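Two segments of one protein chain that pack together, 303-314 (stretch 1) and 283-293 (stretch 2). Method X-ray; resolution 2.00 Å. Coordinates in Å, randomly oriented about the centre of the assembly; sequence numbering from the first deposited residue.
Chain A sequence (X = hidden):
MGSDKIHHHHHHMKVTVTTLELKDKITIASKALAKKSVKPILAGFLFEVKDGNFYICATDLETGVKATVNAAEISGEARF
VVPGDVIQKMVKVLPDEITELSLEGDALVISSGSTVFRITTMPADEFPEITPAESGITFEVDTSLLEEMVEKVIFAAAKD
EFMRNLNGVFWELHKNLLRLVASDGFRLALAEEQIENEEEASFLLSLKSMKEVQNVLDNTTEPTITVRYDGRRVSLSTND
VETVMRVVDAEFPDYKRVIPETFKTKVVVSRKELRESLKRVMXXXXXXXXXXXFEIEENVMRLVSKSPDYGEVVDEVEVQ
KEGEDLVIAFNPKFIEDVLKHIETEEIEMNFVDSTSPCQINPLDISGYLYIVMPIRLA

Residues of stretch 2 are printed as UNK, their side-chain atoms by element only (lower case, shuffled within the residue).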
# COMPACT_ATOMS: atom_id res chain seq x y z
N LEU A 303 -23.76 16.99 7.56
CA LEU A 303 -22.81 17.01 6.47
C LEU A 303 -23.52 16.45 5.24
O LEU A 303 -24.09 15.37 5.30
CB LEU A 303 -21.54 16.17 6.76
CG LEU A 303 -20.61 16.35 7.96
CD1 LEU A 303 -19.17 16.14 7.64
CD2 LEU A 303 -20.83 17.62 8.68
N VAL A 304 -23.46 17.17 4.13
CA VAL A 304 -24.23 16.81 2.97
C VAL A 304 -23.33 16.76 1.75
O VAL A 304 -22.58 17.71 1.50
CB VAL A 304 -25.37 17.83 2.72
CG1 VAL A 304 -26.13 17.51 1.40
CG2 VAL A 304 -26.29 17.85 3.91
N SER A 305 -23.40 15.66 1.01
CA SER A 305 -22.73 15.60 -0.31
C SER A 305 -23.67 15.03 -1.37
O SER A 305 -24.50 14.16 -1.10
CB SER A 305 -21.39 14.85 -0.19
OG SER A 305 -20.62 14.98 -1.39
N LYS A 306 -23.56 15.54 -2.60
CA LYS A 306 -24.45 15.11 -3.67
C LYS A 306 -23.64 14.87 -4.91
O LYS A 306 -22.68 15.58 -5.18
CB LYS A 306 -25.53 16.14 -3.98
CG LYS A 306 -26.29 16.62 -2.80
CD LYS A 306 -27.37 17.66 -3.17
CE LYS A 306 -28.00 18.24 -1.86
NZ LYS A 306 -29.34 18.88 -2.15
N SER A 307 -24.01 13.82 -5.61
CA SER A 307 -23.50 13.50 -6.91
C SER A 307 -24.69 13.40 -7.82
O SER A 307 -25.61 12.62 -7.54
CB SER A 307 -22.76 12.18 -6.89
OG SER A 307 -22.84 11.57 -8.16
N PRO A 308 -24.68 14.17 -8.94
CA PRO A 308 -25.80 14.16 -9.86
C PRO A 308 -26.22 12.73 -10.18
O PRO A 308 -27.40 12.37 -10.20
CB PRO A 308 -25.24 14.84 -11.15
CG PRO A 308 -24.09 15.67 -10.69
CD PRO A 308 -23.56 15.01 -9.42
N ASP A 309 -25.23 11.87 -10.45
CA ASP A 309 -25.54 10.60 -11.17
C ASP A 309 -25.64 9.43 -10.22
O ASP A 309 -26.26 8.43 -10.53
CB ASP A 309 -24.51 10.33 -12.28
CG ASP A 309 -24.64 11.29 -13.40
OD1 ASP A 309 -25.77 11.20 -14.14
OD2 ASP A 309 -23.69 12.10 -13.60
N TYR A 310 -25.05 9.55 -9.04
CA TYR A 310 -25.01 8.43 -8.13
C TYR A 310 -25.94 8.56 -6.93
O TYR A 310 -26.53 7.55 -6.47
CB TYR A 310 -23.58 8.19 -7.69
CG TYR A 310 -22.75 7.57 -8.76
CD1 TYR A 310 -22.75 6.20 -8.95
CD2 TYR A 310 -21.96 8.37 -9.59
CE1 TYR A 310 -21.97 5.62 -9.94
CE2 TYR A 310 -21.18 7.82 -10.59
CZ TYR A 310 -21.17 6.45 -10.76
OH TYR A 310 -20.40 5.92 -11.77
N GLY A 311 -26.10 9.77 -6.41
CA GLY A 311 -26.94 9.95 -5.24
C GLY A 311 -26.50 11.07 -4.36
O GLY A 311 -25.78 11.98 -4.83
N GLU A 312 -26.99 11.02 -3.12
CA GLU A 312 -26.80 12.00 -2.06
C GLU A 312 -26.52 11.24 -0.74
O GLU A 312 -26.89 10.07 -0.61
CB GLU A 312 -28.07 12.85 -1.86
CG GLU A 312 -28.38 13.80 -3.05
CD GLU A 312 -29.75 13.55 -3.66
OE1 GLU A 312 -30.73 13.37 -2.89
OE2 GLU A 312 -29.85 13.50 -4.90
N VAL A 313 -25.85 11.92 0.17
CA VAL A 313 -25.68 11.47 1.54
C VAL A 313 -25.87 12.66 2.46
O VAL A 313 -25.45 13.77 2.15
CB VAL A 313 -24.29 10.82 1.81
CG1 VAL A 313 -23.16 11.79 1.53
CG2 VAL A 313 -24.21 10.27 3.24
N VAL A 314 -26.53 12.41 3.58
CA VAL A 314 -26.65 13.36 4.66
C VAL A 314 -26.28 12.61 5.91
O VAL A 314 -26.76 11.50 6.15
CB VAL A 314 -28.09 13.90 4.81
CG1 VAL A 314 -28.18 14.85 6.02
CG2 VAL A 314 -28.52 14.54 3.51
N UNK A 283 -17.96 8.86 0.42
CA UNK A 283 -18.50 7.84 -0.46
C UNK A 283 -19.16 8.51 -1.68
O UNK A 283 -19.01 8.04 -2.80
c UNK A 283 -20.22 6.00 -0.76
c UNK A 283 -19.47 6.91 0.27
c UNK A 283 -18.74 6.08 1.27
N UNK A 284 -19.88 9.62 -1.45
CA UNK A 284 -20.54 10.35 -2.53
C UNK A 284 -19.65 11.48 -3.08
O UNK A 284 -19.60 11.68 -4.28
c UNK A 284 -21.94 10.89 -2.13
c UNK A 284 -22.90 9.71 -1.94
c UNK A 284 -22.50 11.92 -3.18
c UNK A 284 -23.10 8.84 -3.11
N UNK A 285 -18.94 12.19 -2.20
CA UNK A 285 -18.12 13.31 -2.63
C UNK A 285 -16.99 12.92 -3.61
O UNK A 285 -16.68 13.68 -4.56
c UNK A 285 -17.56 14.06 -1.42
N UNK A 286 -16.42 11.74 -3.41
CA UNK A 286 -15.32 11.25 -4.25
C UNK A 286 -15.74 10.93 -5.65
O UNK A 286 -14.89 10.82 -6.56
c UNK A 286 -14.62 10.04 -3.62
o UNK A 286 -13.80 10.50 -2.53
N UNK A 287 -17.05 10.78 -5.85
CA UNK A 287 -17.58 10.53 -7.17
C UNK A 287 -17.47 11.73 -8.12
O UNK A 287 -17.41 11.54 -9.32
c UNK A 287 -19.16 8.59 -6.64
n UNK A 287 -17.47 5.74 -8.46
c UNK A 287 -19.04 10.04 -7.08
c UNK A 287 -18.31 6.31 -7.40
c UNK A 287 -18.85 7.67 -7.83
N UNK A 288 -17.44 12.95 -7.61
CA UNK A 288 -17.22 14.09 -8.48
C UNK A 288 -17.31 15.45 -7.85
O UNK A 288 -16.51 16.34 -8.18
N UNK A 289 -18.27 15.64 -6.95
CA UNK A 289 -18.48 16.97 -6.36
C UNK A 289 -17.27 17.43 -5.57
O UNK A 289 -16.95 18.63 -5.58
c UNK A 289 -19.73 16.98 -5.50
o UNK A 289 -19.48 16.42 -4.24
N UNK A 290 -16.57 16.48 -4.92
CA UNK A 290 -15.43 16.81 -4.02
C UNK A 290 -15.82 17.91 -3.05
O UNK A 290 -15.05 18.87 -2.79
c UNK A 290 -13.86 16.32 -6.00
c UNK A 290 -14.19 17.22 -4.83
o UNK A 290 -12.89 14.73 -4.51
o UNK A 290 -13.51 13.98 -6.46
c UNK A 290 -13.40 14.91 -5.62
N UNK A 291 -17.02 17.79 -2.51
CA UNK A 291 -17.60 18.85 -1.69
C UNK A 291 -18.44 18.28 -0.58
O UNK A 291 -19.13 17.32 -0.80
c UNK A 291 -18.50 19.71 -2.57
o UNK A 291 -19.40 20.46 -1.81
N UNK A 292 -18.35 18.86 0.62
CA UNK A 292 -19.27 18.61 1.70
C UNK A 292 -19.80 19.97 2.16
O UNK A 292 -19.03 20.90 2.34
c UNK A 292 -17.34 18.54 3.43
c UNK A 292 -19.63 17.62 4.06
c UNK A 292 -18.63 17.84 2.87
N UNK A 293 -21.12 20.06 2.27
CA UNK A 293 -21.82 21.20 2.87
C UNK A 293 -22.11 20.88 4.34
O UNK A 293 -22.70 19.82 4.66
c UNK A 293 -26.13 21.74 1.88
c UNK A 293 -23.92 22.63 2.62
c UNK A 293 -23.13 21.44 2.12
c UNK A 293 -25.14 22.89 1.76
n UNK A 293 -27.47 22.13 1.35
O HOH W 1 -20.20 13.79 -6.02
O HOH W 2 -21.68 17.60 -3.04
O HOH W 3 -21.94 19.36 -0.86

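Position 283 carries three side-chain carbons, two of them borne by the first. The CA-to-CB bond points sideways, and the side chain stays clear of stretch 1. That fork on the beta carbon is Val283, whose apolar side chain suits a buried site.

Position 284 has four carbons, forked at the first, with one arm two carbons long. Its CA-to-CB bond points toward stretch 1, and the side chain packs against the hairpin there. The carbon of the short arm lies 3.4 Å from Ser307 N and 3.7 Å from Gly311 O, while CB meets Val313 CG1 at 4.0 Å. This is Ile284. A branched apolar group suits this buried place, where the strand backbone already spends its polar atoms, as in the bond from Ser307 N to Gly311 O.

Position 285 has one carbon, and this CB is 3.2 Å from Ser305 OG. It is Ala285, a close fit even for so small a side chain.

Position 286 shows one carbon, then one oxygen; its CA-to-CB bond points away from stretch 1, which it does not touch. It is Ser286, a small polar residue at ease in an exposed place.

Position 287 is a row of four carbons ending in nitrogen. The chain runs over one face of the Tyr310 ring, its third carbon 3.6 Å from Tyr310 CE2 in a CH-pi contact. This is Lys287. Its ammonium is an off-centre cation-pi partner of the same ring and is hydrogen-bonded elsewhere in the structure. A long aliphatic chain with a charged end serves both purposes at this partly exposed edge.

Position 288 has no side-chain atoms and is Gly288. It is the first residue to leave helical angles, and it closes a type I turn begun at Ala285. Its phi of 175° with psi of -40° is a combination that glycine, lacking a CB, adopts far more readily than other residues.

Position 289 again has one carbon and one oxygen, with CB 3.3 Å from Lys306 O. The oxygen binds water 2, which accepts from Lys306 N. This is Ser289, whose OG also accepts a weak bond from the backbone nitrogen of position 291; a short polar side chain fits this watered gap.

Position 290 has three carbons, the third carrying two oxygens, and makes no contact with stretch 1. This is Glu290; its CA-to-CB bond points away from stretch 1, and a charged residue suits the exposed site.

Position 291 has one carbon and one oxygen; the oxygen shares water 3 with Val304 O, while the carbonyl O accepts a 2.8 Å hydrogen bond from Ser305 OG. It is Ser291, its hydroxyl suited to holding the water.

Position 292 has one carbon bearing two others, one of which packs 3.6 Å from Leu303 CB. This is Val292, beta-branched and at home in a strand.

Position 293 has four carbons in a row ending in nitrogen, the fourth carbon 4.1 Å from Val304 CB. It is Lys293, whose aliphatic part covers Val304 on the same face of the sheet.

The contact joins two modes. Lys293 and Val304 form an antiparallel pair, with Lys293 N donating to Val304 O (2.9 Å) and Val304 N to Lys293 O (2.8 Å). Farther along, Ile284 packs on the hairpin and Lys287 covers Tyr310. Water 1 donates to Ile284 O and Lys306 O and accepts from Ser289 N, linking stretch 2 to the strand.

Stretch 2 (283-293) VIASKGSESVK
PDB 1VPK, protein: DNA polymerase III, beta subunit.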